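Local coordinates for glycosyl hydrolase family 2, TIM barrel domain protein (Faecalibacterium prausnitzii A2-165, PDB 6ED2) that probably hydrolyses beta-glucuronides, as a gut bacterial beta-glucuronidase of glycosyl hydrolase family 2, at residues A[32-37]-A[287-293]; A[211-215]-A[425-429]; A[224-230]-A[255-261]; A[237-243]-A[276-282]. One frame throughout, in Å; residues are numbered along the deposited sequence.

Contact 1 of 4, residues A[32-37]-A[287-293]; sequences RATTTR and VVDEYLD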
loop_
_atom_site.group_PDB
_atom_site.type_symbol
_atom_site.label_atom_id
_atom_site.label_comp_id
_atom_site.label_asym_id
_atom_site.label_seq_id
_atom_site.Cartn_x
_atom_site.Cartn_y
_atom_site.Cartn_z
ATOM N N ARG A 32 8.246 16.717 -41.447
ATOM C CA ARG A 32 6.904 16.716 -42.015
ATOM C C ARG A 32 6.922 16.019 -43.369
ATOM O O ARG A 32 7.883 16.152 -44.137
ATOM C CB ARG A 32 6.345 18.143 -42.182
ATOM C CG ARG A 32 6.137 18.932 -40.883
ATOM C CD ARG A 32 4.884 18.500 -40.115
ATOM N NE ARG A 32 4.660 19.347 -38.942
ATOM C CZ ARG A 32 4.041 18.945 -37.834
ATOM N NH1 ARG A 32 3.572 17.703 -37.736
ATOM N NH2 ARG A 32 3.888 19.787 -36.816
ATOM N N ALA A 33 5.869 15.248 -43.639
ATOM C CA ALA A 33 5.585 14.799 -44.994
ATOM C C ALA A 33 4.823 15.906 -45.709
ATOM O O ALA A 33 3.830 16.425 -45.182
ATOM C CB ALA A 33 4.764 13.504 -44.981
ATOM N N THR A 34 5.292 16.289 -46.895
ATOM C CA THR A 34 4.677 17.385 -47.639
ATOM C C THR A 34 4.682 17.036 -49.122
ATOM O O THR A 34 5.214 16.002 -49.537
ATOM C CB THR A 34 5.423 18.721 -47.414
ATOM O OG1 THR A 34 6.672 18.693 -48.125
ATOM C CG2 THR A 34 5.704 18.972 -45.922
ATOM N N THR A 35 4.120 17.934 -49.928
ATOM C CA THR A 35 4.208 17.848 -51.376
ATOM C C THR A 35 5.598 17.433 -51.838
ATOM O O THR A 35 5.728 16.631 -52.770
ATOM C CB THR A 35 3.842 19.194 -51.989
ATOM O OG1 THR A 35 2.455 19.452 -51.751
ATOM C CG2 THR A 35 4.110 19.195 -53.486
ATOM N N THR A 36 6.641 17.942 -51.159
ATOM C CA THR A 36 8.022 17.777 -51.598
ATOM C C THR A 36 8.905 17.000 -50.637
ATOM O O THR A 36 10.064 16.721 -50.978
ATOM C CB THR A 36 8.677 19.146 -51.815
ATOM O OG1 THR A 36 8.651 19.858 -50.575
ATOM C CG2 THR A 36 7.917 19.958 -52.857
ATOM N N ARG A 37 8.432 16.679 -49.442
ATOM C CA ARG A 37 9.261 16.005 -48.451
ATOM C C ARG A 37 8.688 14.631 -48.142
ATOM O O ARG A 37 7.477 14.482 -47.943
ATOM C CB ARG A 37 9.361 16.835 -47.172
ATOM C CG ARG A 37 9.993 18.226 -47.396
ATOM C CD ARG A 37 10.095 19.003 -46.081
ATOM N NE ARG A 37 10.674 20.337 -46.268
ATOM C CZ ARG A 37 11.393 20.967 -45.342
ATOM N NH1 ARG A 37 11.617 20.379 -44.165
ATOM N NH2 ARG A 37 11.889 22.177 -45.589
ATOM N N VAL A 287 6.738 23.767 -57.682
ATOM C CA VAL A 287 6.993 23.877 -56.251
ATOM C C VAL A 287 8.273 23.114 -55.942
ATOM O O VAL A 287 8.340 21.900 -56.151
ATOM C CB VAL A 287 5.818 23.326 -55.431
ATOM C CG1 VAL A 287 6.119 23.428 -53.920
ATOM C CG2 VAL A 287 4.549 24.064 -55.783
ATOM N N VAL A 288 9.299 23.807 -55.443
ATOM C CA VAL A 288 10.540 23.096 -55.136
ATOM C C VAL A 288 10.589 22.622 -53.686
ATOM O O VAL A 288 11.282 21.646 -53.387
ATOM C CB VAL A 288 11.770 23.954 -55.506
ATOM C CG1 VAL A 288 11.355 25.212 -56.245
ATOM C CG2 VAL A 288 12.676 24.289 -54.288
ATOM N N ASP A 289 9.868 23.265 -52.779
ATOM C CA ASP A 289 9.816 22.765 -51.411
ATOM C C ASP A 289 8.539 23.276 -50.777
ATOM O O ASP A 289 8.024 24.335 -51.147
ATOM C CB ASP A 289 11.017 23.194 -50.558
ATOM C CG ASP A 289 11.002 22.545 -49.170
ATOM O OD1 ASP A 289 10.673 21.337 -49.084
ATOM O OD2 ASP A 289 11.299 23.236 -48.159
ATOM N N GLU A 290 8.024 22.502 -49.835
ATOM C CA GLU A 290 6.848 22.927 -49.099
ATOM C C GLU A 290 7.008 22.493 -47.656
ATOM O O GLU A 290 7.381 21.347 -47.386
ATOM C CB GLU A 290 5.570 22.351 -49.698
ATOM C CG GLU A 290 4.390 22.416 -48.764
ATOM C CD GLU A 290 3.169 21.763 -49.364
ATOM O OE1 GLU A 290 3.049 20.519 -49.272
ATOM O OE2 GLU A 290 2.356 22.495 -49.965
ATOM N N TYR A 291 6.788 23.424 -46.738
ATOM C CA TYR A 291 6.774 23.118 -45.323
ATOM C C TYR A 291 5.401 23.463 -44.787
ATOM O O TYR A 291 4.746 24.380 -45.278
ATOM C CB TYR A 291 7.866 23.860 -44.523
ATOM C CG TYR A 291 7.985 23.273 -43.136
ATOM C CD1 TYR A 291 8.587 22.023 -42.931
ATOM C CD2 TYR A 291 7.430 23.927 -42.038
ATOM C CE1 TYR A 291 8.658 21.465 -41.660
ATOM C CE2 TYR A 291 7.485 23.369 -40.764
ATOM C CZ TYR A 291 8.097 22.143 -40.581
ATOM O OH TYR A 291 8.159 21.606 -39.312
ATOM N N LEU A 292 4.951 22.671 -43.820
ATOM C CA LEU A 292 3.602 22.747 -43.284
ATOM C C LEU A 292 3.661 22.755 -41.764
ATOM O O LEU A 292 4.409 21.993 -41.155
ATOM C CB LEU A 292 2.750 21.565 -43.768
ATOM C CG LEU A 292 2.583 21.376 -45.278
ATOM C CD1 LEU A 292 2.065 19.964 -45.573
ATOM C CD2 LEU A 292 1.630 22.420 -45.847
ATOM N N ASP A 293 2.868 23.617 -41.149
ATOM C CA ASP A 293 2.867 23.701 -39.701
ATOM C C ASP A 293 1.530 24.290 -39.285
ATOM O O ASP A 293 0.697 24.658 -40.121
ATOM C CB ASP A 293 4.056 24.528 -39.188
ATOM C CG ASP A 293 4.481 24.157 -37.765
ATOM O OD1 ASP A 293 3.746 23.398 -37.074
ATOM O OD2 ASP A 293 5.548 24.660 -37.331
#
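An ST turn at T34, in the loop leading into strand 38-51, docks onto E290 of strand 286-295. T34 OG1 accepts from T36 N and in turn donates to E290 O at 2.8 Å. T36 OG1 receives E290 N at 2.8 Å, which ties both polar backbone atoms of E290 to threonine hydroxyls. With CG trans to its backbone N (chi1 163°) and the chain extended, E290 carries OE1 to T35; T35 N (2.9 Å) and T35 OG1 (2.8 Å) reach it from the same face of the carboxylate, while OE2 pairs with R280. Strand 286-295 is an outermost strand of the four-stranded sheet in the immunoglobulin-like beta-sandwich, interrupted by a classic bulge where V288 and D289 both face I281, and the loop lies over it beside that bulge. R37 grips D289 side-on, NE to OD1 at 3.0 Å and NH2 to OD2 at 2.8 Å, using both syn lone pairs with the planes only 19° apart. V210 bonds to the same pair through its backbone. Y291 CD1 lies over one guanidinium face, 3.7 Å above the plane. A leucine in place of R37 would probably leave the D289 carboxylate without its charged mate and Y291 without the flat group it covers. Farther along, the salt bridge from R32 NH2 to D293 OD1 is long, 3.6 Å; D293 OD2 bonds Y213, and L292 packs on F153 of a second subunit.

Contact 2 of 4, residues A[211-215]-A[425-429]; sequences LDYST and DRDKN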
loop_
_atom_site.group_PDB
_atom_site.type_symbol
_atom_site.label_atom_id
_atom_site.label_comp_id
_atom_site.label_asym_id
_atom_site.label_seq_id
_atom_site.Cartn_x
_atom_site.Cartn_y
_atom_site.Cartn_z
ATOM N N LEU A 211 14.591 26.084 -44.148
ATOM C CA LEU A 211 15.296 25.667 -42.940
ATOM C C LEU A 211 14.674 26.197 -41.659
ATOM O O LEU A 211 14.872 25.604 -40.593
ATOM C CB LEU A 211 16.756 26.124 -42.979
ATOM C CG LEU A 211 17.561 25.797 -44.240
ATOM C CD1 LEU A 211 18.870 26.548 -44.204
ATOM C CD2 LEU A 211 17.819 24.312 -44.371
ATOM N N ASP A 212 13.937 27.298 -41.727
ATOM C CA ASP A 212 13.429 27.917 -40.512
ATOM C C ASP A 212 12.392 28.959 -40.902
ATOM O O ASP A 212 12.316 29.392 -42.053
ATOM C CB ASP A 212 14.564 28.558 -39.695
ATOM C CG ASP A 212 14.168 28.847 -38.247
ATOM O OD1 ASP A 212 13.134 28.326 -37.774
ATOM O OD2 ASP A 212 14.890 29.615 -37.578
ATOM N N TYR A 213 11.572 29.332 -39.930
ATOM C CA TYR A 213 10.668 30.452 -40.081
ATOM C C TYR A 213 10.395 30.981 -38.688
ATOM O O TYR A 213 10.611 30.291 -37.690
ATOM C CB TYR A 213 9.371 30.073 -40.805
ATOM C CG TYR A 213 8.362 29.329 -39.957
ATOM C CD1 TYR A 213 7.349 30.006 -39.303
ATOM C CD2 TYR A 213 8.422 27.931 -39.818
ATOM C CE1 TYR A 213 6.420 29.332 -38.518
ATOM C CE2 TYR A 213 7.486 27.240 -39.039
ATOM C CZ TYR A 213 6.487 27.953 -38.391
ATOM O OH TYR A 213 5.539 27.315 -37.613
ATOM N N SER A 214 9.937 32.222 -38.633
ATOM C CA SER A 214 9.628 32.870 -37.369
ATOM C C SER A 214 8.332 33.635 -37.554
ATOM O O SER A 214 7.993 34.025 -38.676
ATOM C CB SER A 214 10.762 33.825 -36.906
ATOM O OG SER A 214 10.761 35.032 -37.672
ATOM N N THR A 215 7.616 33.840 -36.444
ATOM C CA THR A 215 6.370 34.596 -36.408
ATOM C C THR A 215 6.366 35.511 -35.185
ATOM O O THR A 215 6.951 35.183 -34.145
ATOM C CB THR A 215 5.112 33.678 -36.363
ATOM O OG1 THR A 215 5.202 32.755 -35.263
ATOM C CG2 THR A 215 4.940 32.908 -37.668
ATOM N N ASP A 425 15.200 28.227 -31.065
ATOM C CA ASP A 425 14.940 27.970 -32.483
ATOM C C ASP A 425 13.896 26.866 -32.683
ATOM O O ASP A 425 13.019 26.984 -33.547
ATOM C CB ASP A 425 16.249 27.621 -33.201
ATOM C CG ASP A 425 17.043 28.872 -33.581
ATOM O OD1 ASP A 425 16.415 29.960 -33.738
ATOM O OD2 ASP A 425 18.288 28.769 -33.695
ATOM N N ARG A 426 13.962 25.790 -31.890
ATOM C CA ARG A 426 13.010 24.689 -32.061
ATOM C C ARG A 426 11.595 25.096 -31.660
ATOM O O ARG A 426 10.625 24.707 -32.316
ATOM C CB ARG A 426 13.452 23.470 -31.249
ATOM C CG ARG A 426 12.704 22.166 -31.605
ATOM C CD ARG A 426 12.992 21.085 -30.565
ATOM N NE ARG A 426 12.387 21.455 -29.285
ATOM C CZ ARG A 426 12.244 20.632 -28.246
ATOM N NH1 ARG A 426 12.652 19.368 -28.326
ATOM N NH2 ARG A 426 11.671 21.076 -27.127
ATOM N N ASP A 427 11.454 25.903 -30.603
ATOM C CA ASP A 427 10.169 26.052 -29.940
ATOM C C ASP A 427 9.507 27.402 -30.158
ATOM O O ASP A 427 8.378 27.591 -29.703
ATOM C CB ASP A 427 10.333 25.781 -28.434
ATOM C CG ASP A 427 10.736 24.337 -28.161
ATOM O OD1 ASP A 427 10.668 23.524 -29.113
ATOM O OD2 ASP A 427 11.148 24.003 -27.024
ATOM N N LYS A 428 10.143 28.322 -30.884
ATOM C CA LYS A 428 9.665 29.705 -30.875
ATOM C C LYS A 428 8.303 29.873 -31.534
ATOM O O LYS A 428 7.615 30.857 -31.240
ATOM C CB LYS A 428 10.679 30.623 -31.558
ATOM C CG LYS A 428 10.898 30.309 -33.045
ATOM C CD LYS A 428 12.256 30.802 -33.542
ATOM C CE LYS A 428 12.573 30.259 -34.945
ATOM N NZ LYS A 428 13.999 30.480 -35.322
ATOM N N ASN A 429 7.863 28.944 -32.388
ATOM C CA ASN A 429 6.590 29.156 -33.077
ATOM C C ASN A 429 5.411 28.449 -32.418
ATOM O O ASN A 429 4.301 28.490 -32.959
ATOM C CB ASN A 429 6.698 28.739 -34.545
ATOM C CG ASN A 429 7.626 29.645 -35.330
ATOM O OD1 ASN A 429 7.451 30.864 -35.332
ATOM N ND2 ASN A 429 8.650 29.062 -35.951
HETATM O O HOH W 1 12.572 26.184 -36.269
#
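N429 lays its side-chain amide on one face of the Y213 ring, with planes 2° apart and ND2 3.3 Å above the ring plane. This is the tight part, where T215 and N429 CA atoms are 6.4 Å apart. ND2 donates nearly straight to Y213 O (2.9 Å, 165°) from above the carbonyl plane, and OD1 accepts from T215 OG1 at 2.9 Å, so both amide ends are held, fixing its rotation. T215 OG1 also bonds Y217 OH. An alanine in place of N429 would probably leave Y213 O without this donor and the ring face without its cover. Toward D212 and D425 the backbones spread, to 8.2 Å between CA atoms, and charges and a water bridge the span. K428 NZ meets D212 OD2 on its syn lone pair at 2.6 Å and also pairs with D425 OD1 from above the carboxylate plane; the shared ammonium probably offsets the acids' repulsion, and R26 pairs with D425 OD2. One water donates to both D212 OD1 and D425 O. The contact joins sandwich strand 210-219 to the C-terminal end of helix 409-427 in the TIM-barrel domain, while Y213 also packs on L277 and I279 of strand 275-283.

Contact 3 of 4, residues A[224-230]-A[255-261]; sequences AEIDYTV and TTGTLVV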
loop_
_atom_site.group_PDB
_atom_site.type_symbol
_atom_site.label_atom_id
_atom_site.label_comp_id
_atom_site.label_asym_id
_atom_site.label_seq_id
_atom_site.Cartn_x
_atom_site.Cartn_y
_atom_site.Cartn_z
ATOM N N ALA A 224 -6.004 40.395 -36.746
ATOM C CA ALA A 224 -4.643 40.227 -36.277
ATOM C C ALA A 224 -3.701 40.267 -37.463
ATOM O O ALA A 224 -4.111 40.116 -38.617
ATOM C CB ALA A 224 -4.479 38.917 -35.504
ATOM N N GLU A 225 -2.431 40.480 -37.161
ATOM C CA GLU A 225 -1.371 40.457 -38.153
ATOM C C GLU A 225 -0.235 39.581 -37.651
ATOM O O GLU A 225 0.106 39.607 -36.468
ATOM C CB GLU A 225 -0.843 41.866 -38.449
ATOM C CG GLU A 225 -1.941 42.851 -38.774
ATOM C CD GLU A 225 -1.414 44.151 -39.329
ATOM O OE1 GLU A 225 -2.150 44.803 -40.104
ATOM O OE2 GLU A 225 -0.271 44.521 -38.981
ATOM N N ILE A 226 0.341 38.804 -38.559
ATOM C CA ILE A 226 1.472 37.943 -38.270
ATOM C C ILE A 226 2.619 38.414 -39.143
ATOM O O ILE A 226 2.535 38.316 -40.373
ATOM C CB ILE A 226 1.166 36.459 -38.560
ATOM C CG1 ILE A 226 -0.157 36.024 -37.912
ATOM C CG2 ILE A 226 2.334 35.605 -38.106
ATOM C CD1 ILE A 226 -0.708 34.680 -38.443
ATOM N N ASP A 227 3.681 38.928 -38.519
ATOM C CA ASP A 227 4.927 39.187 -39.224
ATOM C C ASP A 227 5.748 37.905 -39.227
ATOM O O ASP A 227 5.942 37.277 -38.179
ATOM C CB ASP A 227 5.736 40.313 -38.572
ATOM C CG ASP A 227 4.994 41.659 -38.552
ATOM O OD1 ASP A 227 4.099 41.899 -39.395
ATOM O OD2 ASP A 227 5.322 42.483 -37.671
ATOM N N TYR A 228 6.248 37.531 -40.395
ATOM C CA TYR A 228 6.971 36.293 -40.540
ATOM C C TYR A 228 8.311 36.573 -41.196
ATOM O O TYR A 228 8.477 37.551 -41.927
ATOM C CB TYR A 228 6.156 35.272 -41.372
ATOM C CG TYR A 228 6.068 35.616 -42.847
ATOM C CD1 TYR A 228 7.091 35.280 -43.715
ATOM C CD2 TYR A 228 4.966 36.269 -43.369
ATOM C CE1 TYR A 228 7.030 35.595 -45.048
ATOM C CE2 TYR A 228 4.897 36.586 -44.726
ATOM C CZ TYR A 228 5.938 36.246 -45.553
ATOM O OH TYR A 228 5.910 36.543 -46.907
ATOM N N THR A 229 9.267 35.692 -40.931
ATOM C CA THR A 229 10.413 35.513 -41.797
ATOM C C THR A 229 10.471 34.042 -42.192
ATOM O O THR A 229 9.949 33.173 -41.482
ATOM C CB THR A 229 11.734 35.961 -41.111
ATOM O OG1 THR A 229 12.124 35.016 -40.101
ATOM C CG2 THR A 229 11.579 37.348 -40.473
ATOM N N VAL A 230 11.102 33.773 -43.332
ATOM C CA VAL A 230 11.430 32.422 -43.769
ATOM C C VAL A 230 12.901 32.391 -44.166
ATOM O O VAL A 230 13.359 33.256 -44.916
ATOM C CB VAL A 230 10.555 31.980 -44.962
ATOM C CG1 VAL A 230 10.983 30.575 -45.443
ATOM C CG2 VAL A 230 9.101 32.024 -44.590
ATOM N N THR A 255 10.258 36.211 -48.492
ATOM C CA THR A 255 10.807 35.603 -47.282
ATOM C C THR A 255 10.602 36.444 -46.036
ATOM O O THR A 255 11.014 36.015 -44.956
ATOM C CB THR A 255 12.302 35.343 -47.411
ATOM O OG1 THR A 255 12.944 36.510 -47.937
ATOM C CG2 THR A 255 12.558 34.160 -48.294
ATOM N N THR A 256 10.034 37.636 -46.161
ATOM C CA THR A 256 9.542 38.400 -45.028
ATOM C C THR A 256 8.221 39.002 -45.459
ATOM O O THR A 256 7.971 39.179 -46.654
ATOM C CB THR A 256 10.507 39.522 -44.596
ATOM O OG1 THR A 256 10.694 40.417 -45.698
ATOM C CG2 THR A 256 11.857 38.962 -44.174
ATOM N N GLY A 257 7.368 39.296 -44.489
ATOM C CA GLY A 257 6.091 39.880 -44.821
ATOM C C GLY A 257 5.158 39.831 -43.632
ATOM O O GLY A 257 5.557 39.522 -42.506
ATOM N N THR A 258 3.902 40.139 -43.918
ATOM C CA THR A 258 2.857 40.210 -42.916
ATOM C C THR A 258 1.647 39.455 -43.438
ATOM O O THR A 258 1.231 39.666 -44.580
ATOM C CB THR A 258 2.509 41.672 -42.604
ATOM O OG1 THR A 258 3.679 42.327 -42.094
ATOM C CG2 THR A 258 1.397 41.756 -41.563
ATOM N N LEU A 259 1.098 38.554 -42.626
ATOM C CA LEU A 259 -0.180 37.924 -42.939
ATOM C C LEU A 259 -1.263 38.680 -42.185
ATOM O O LEU A 259 -1.195 38.812 -40.960
ATOM C CB LEU A 259 -0.179 36.437 -42.573
ATOM C CG LEU A 259 0.962 35.630 -43.208
ATOM C CD1 LEU A 259 1.191 34.350 -42.441
ATOM C CD2 LEU A 259 0.693 35.356 -44.698
ATOM N N VAL A 260 -2.235 39.205 -42.915
ATOM C CA VAL A 260 -3.359 39.928 -42.328
ATOM C C VAL A 260 -4.517 38.957 -42.207
ATOM O O VAL A 260 -4.973 38.408 -43.216
ATOM C CB VAL A 260 -3.745 41.147 -43.184
ATOM C CG1 VAL A 260 -4.912 41.895 -42.574
ATOM C CG2 VAL A 260 -2.545 42.068 -43.348
ATOM N N VAL A 261 -5.000 38.736 -40.983
ATOM C CA VAL A 261 -6.064 37.765 -40.728
ATOM C C VAL A 261 -7.258 38.517 -40.157
ATOM O O VAL A 261 -7.313 38.809 -38.953
ATOM C CB VAL A 261 -5.619 36.639 -39.790
ATOM C CG1 VAL A 261 -6.721 35.606 -39.658
ATOM C CG2 VAL A 261 -4.342 35.992 -40.297
#
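The Y228 ring folds across the neighbouring strand and fills the hollow over G257, whose N lies 3.5 Å above the ring plane, offset toward the rim. Its chi1 of 72°, with CG between backbone N and carbonyl carbon, swings the ring that way. A CB on G257 would lie 2.8 Å from Y228 OH, a clash. On the same face L259 is the next bump, its CG 4.1 Å from Y228 CD2, and I226 sits beside it, CB to CB 4.2 Å; I226 CD1 then reaches V261 CG2. The strands are antiparallel, axes at 159°. On the other face E225 CB rests on T258 CG2 at 3.8 Å, T258 OG1 donates to D227 OD1 at 2.8 Å, and R218 forms salt bridges to E225 and D227. The chemistry is thus two-sided: I226, Y228 and V261 meet V240 and L242 of the opposing sheet, consistent with a sandwich interior where Y228 OH, bonded to G254 and S252, is the polar exception, whereas E225, D227 and T258 place charges and hydroxyl on the more exposed face.

Contact 4 of 4, residues A[237-243]-A[276-282]; sequences PVTVELY and DLVIRIH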
loop_
_atom_site.group_PDB
_atom_site.type_symbol
_atom_site.label_atom_id
_atom_site.label_comp_id
_atom_site.label_asym_id
_atom_site.label_seq_id
_atom_site.Cartn_x
_atom_site.Cartn_y
_atom_site.Cartn_z
ATOM N N PRO A 237 12.091 32.088 -54.990
ATOM C CA PRO A 237 11.096 32.852 -54.229
ATOM C C PRO A 237 10.256 31.999 -53.293
ATOM O O PRO A 237 10.053 30.796 -53.497
ATOM C CB PRO A 237 10.216 33.470 -55.326
ATOM C CG PRO A 237 10.443 32.594 -56.530
ATOM C CD PRO A 237 11.888 32.208 -56.444
ATOM N N VAL A 238 9.702 32.681 -52.286
ATOM C CA VAL A 238 8.948 32.078 -51.196
ATOM C C VAL A 238 7.549 32.663 -51.184
ATOM O O VAL A 238 7.379 33.874 -51.363
ATOM C CB VAL A 238 9.639 32.320 -49.835
ATOM C CG1 VAL A 238 8.658 32.085 -48.678
ATOM C CG2 VAL A 238 10.856 31.425 -49.695
ATOM N N THR A 239 6.545 31.811 -50.975
ATOM C CA THR A 239 5.207 32.276 -50.641
ATOM C C THR A 239 4.776 31.622 -49.338
ATOM O O THR A 239 5.236 30.534 -48.984
ATOM C CB THR A 239 4.177 31.963 -51.735
ATOM O OG1 THR A 239 3.867 30.571 -51.690
ATOM C CG2 THR A 239 4.725 32.292 -53.111
ATOM N N VAL A 240 3.913 32.310 -48.610
ATOM C CA VAL A 240 3.403 31.841 -47.334
ATOM C C VAL A 240 1.896 32.037 -47.349
ATOM O O VAL A 240 1.412 33.102 -47.739
ATOM C CB VAL A 240 4.034 32.597 -46.150
ATOM C CG1 VAL A 240 3.535 32.027 -44.844
ATOM C CG2 VAL A 240 5.553 32.540 -46.218
ATOM N N GLU A 241 1.161 31.013 -46.940
ATOM C CA GLU A 241 -0.289 31.050 -46.935
ATOM C C GLU A 241 -0.785 30.562 -45.588
ATOM O O GLU A 241 -0.138 29.745 -44.929
ATOM C CB GLU A 241 -0.885 30.173 -48.048
ATOM C CG GLU A 241 -0.488 30.580 -49.452
ATOM C CD GLU A 241 -0.806 29.497 -50.463
ATOM O OE1 GLU A 241 -0.083 28.477 -50.489
ATOM O OE2 GLU A 241 -1.786 29.653 -51.216
ATOM N N LEU A 242 -1.950 31.057 -45.190
ATOM C CA LEU A 242 -2.566 30.666 -43.932
ATOM C C LEU A 242 -3.969 30.170 -44.233
ATOM O O LEU A 242 -4.758 30.887 -44.859
ATOM C CB LEU A 242 -2.597 31.835 -42.949
ATOM C CG LEU A 242 -2.768 31.425 -41.493
ATOM C CD1 LEU A 242 -1.575 30.605 -41.025
ATOM C CD2 LEU A 242 -2.966 32.675 -40.637
ATOM N N TYR A 243 -4.273 28.943 -43.801
ATOM C CA TYR A 243 -5.564 28.319 -44.055
ATOM C C TYR A 243 -6.329 28.112 -42.759
ATOM O O TYR A 243 -5.758 27.689 -41.747
ATOM C CB TYR A 243 -5.404 26.974 -44.766
ATOM C CG TYR A 243 -5.076 27.124 -46.226
ATOM C CD1 TYR A 243 -3.763 27.283 -46.640
ATOM C CD2 TYR A 243 -6.078 27.135 -47.190
ATOM C CE1 TYR A 243 -3.449 27.416 -47.961
ATOM C CE2 TYR A 243 -5.768 27.286 -48.535
ATOM C CZ TYR A 243 -4.447 27.425 -48.909
ATOM O OH TYR A 243 -4.092 27.569 -50.228
ATOM N N ASP A 276 -3.529 26.628 -40.305
ATOM C CA ASP A 276 -2.588 25.822 -41.072
ATOM C C ASP A 276 -1.696 26.750 -41.884
ATOM O O ASP A 276 -2.192 27.594 -42.640
ATOM C CB ASP A 276 -3.323 24.830 -41.968
ATOM C CG ASP A 276 -4.061 23.772 -41.170
ATOM O OD1 ASP A 276 -3.405 23.054 -40.391
ATOM O OD2 ASP A 276 -5.296 23.674 -41.299
ATOM N N LEU A 277 -0.389 26.598 -41.712
ATOM C CA LEU A 277 0.597 27.432 -42.372
ATOM C C LEU A 277 1.225 26.639 -43.508
ATOM O O LEU A 277 1.659 25.500 -43.304
ATOM C CB LEU A 277 1.665 27.886 -41.369
ATOM C CG LEU A 277 2.752 28.861 -41.834
ATOM C CD1 LEU A 277 2.141 30.201 -42.224
ATOM C CD2 LEU A 277 3.762 29.066 -40.737
ATOM N N VAL A 278 1.271 27.236 -44.698
ATOM C CA VAL A 278 1.861 26.607 -45.877
ATOM C C VAL A 278 2.983 27.500 -46.386
ATOM O O VAL A 278 2.730 28.613 -46.861
ATOM C CB VAL A 278 0.820 26.371 -46.977
ATOM C CG1 VAL A 278 1.460 25.699 -48.193
ATOM C CG2 VAL A 278 -0.331 25.559 -46.435
ATOM N N ILE A 279 4.218 27.007 -46.324
ATOM C CA ILE A 279 5.378 27.728 -46.831
ATOM C C ILE A 279 5.922 26.992 -48.043
ATOM O O ILE A 279 6.297 25.818 -47.941
ATOM C CB ILE A 279 6.482 27.870 -45.768
ATOM C CG1 ILE A 279 5.946 28.421 -44.446
ATOM C CG2 ILE A 279 7.623 28.727 -46.322
ATOM C CD1 ILE A 279 6.953 28.284 -43.322
ATOM N N ARG A 280 6.042 27.696 -49.171
ATOM C CA ARG A 280 6.483 27.068 -50.410
ATOM C C ARG A 280 7.620 27.848 -51.058
ATOM O O ARG A 280 7.640 29.082 -51.031
ATOM C CB ARG A 280 5.305 26.941 -51.396
ATOM C CG ARG A 280 4.274 25.919 -50.975
ATOM C CD ARG A 280 3.233 25.705 -52.055
ATOM N NE ARG A 280 2.571 24.417 -51.885
ATOM C CZ ARG A 280 1.860 23.807 -52.829
ATOM N NH1 ARG A 280 1.705 24.369 -54.025
ATOM N NH2 ARG A 280 1.306 22.630 -52.579
ATOM N N ILE A 281 8.565 27.113 -51.637
ATOM C CA ILE A 281 9.566 27.655 -52.547
ATOM C C ILE A 281 9.165 27.278 -53.967
ATOM O O ILE A 281 8.750 26.138 -54.216
ATOM C CB ILE A 281 10.971 27.122 -52.214
ATOM C CG1 ILE A 281 11.329 27.399 -50.751
ATOM C CG2 ILE A 281 12.025 27.714 -53.176
ATOM C CD1 ILE A 281 12.620 26.720 -50.305
ATOM N N HIS A 282 9.280 28.226 -54.904
ATOM C CA HIS A 282 8.920 28.006 -56.302
ATOM C C HIS A 282 10.094 28.282 -57.226
ATOM O O HIS A 282 10.862 29.228 -57.010
ATOM C CB HIS A 282 7.761 28.894 -56.735
ATOM C CG HIS A 282 6.535 28.736 -55.898
ATOM N ND1 HIS A 282 5.527 27.850 -56.212
ATOM C CD2 HIS A 282 6.157 29.348 -54.752
ATOM C CE1 HIS A 282 4.578 27.927 -55.297
ATOM N NE2 HIS A 282 4.933 28.833 -54.404
#
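The H282 imidazole turns its edge to T239, with T239 OG1 in the ring plane and 3.4 Å from NE2, a weak hydrogen bond in which either atom could donate; T239 CG2 also touches CD2 at 3.7 Å. At the other end, D276 O lies near the plane of the Y243 ring, at its edge, while V278 CG2 approaches CD1 obliquely at 3.8 Å. Between these two rings run the inner strands of the four-stranded sheet of the immunoglobulin-like sandwich, antiparallel with axes at 164° and 4.7 Å apart at closest approach. The register is regular: T239 with R280, E241 with V278 and Y243 with D276 are hydrogen-bonded pairs, and D276 N and Y243 O close the last of them at 2.9 Å. T239 and E241 project from the same sheet face and belong to a bound magnesium site. E241 leans along V278, OE1 to CG1 3.9 Å, and gives its OE2 to R248; R280 leads away from T239 to a salt bridge with E290. The opposite face is wholly aliphatic, with V238, V240, L242, L277, I279 and I281 turned toward the three-stranded sheet. V238 CG1 meets I279 CG2 at 4.2 Å. L277 is the crowded one: with CG trans to its backbone N (chi1 -176°), it pushes CD1 to 3.5 Å from V240 CG1, tighter than usual van der Waals contact.

In the fold
All four contacts involve the beta-sandwich domain. Contacts 3 and 4 are strand pairings within its two sheets; the apolar faces of 224-230 and 237-243 meet in the core, so each pair buries one face and leaves the other partly exposed. Contacts 1 and 2 are partly buried joins at the domain's border, attaching the loop before the first strand and a TIM-barrel helix end through charges, hydroxyls and one amide. Contacts 1 and 4 share a sheet through strands 275-283 and 286-295, and contacts 2 and 3 share the other through 210-219 and 223-232. A magnesium ion is bound at contact 4, on the outer face rather than in the core.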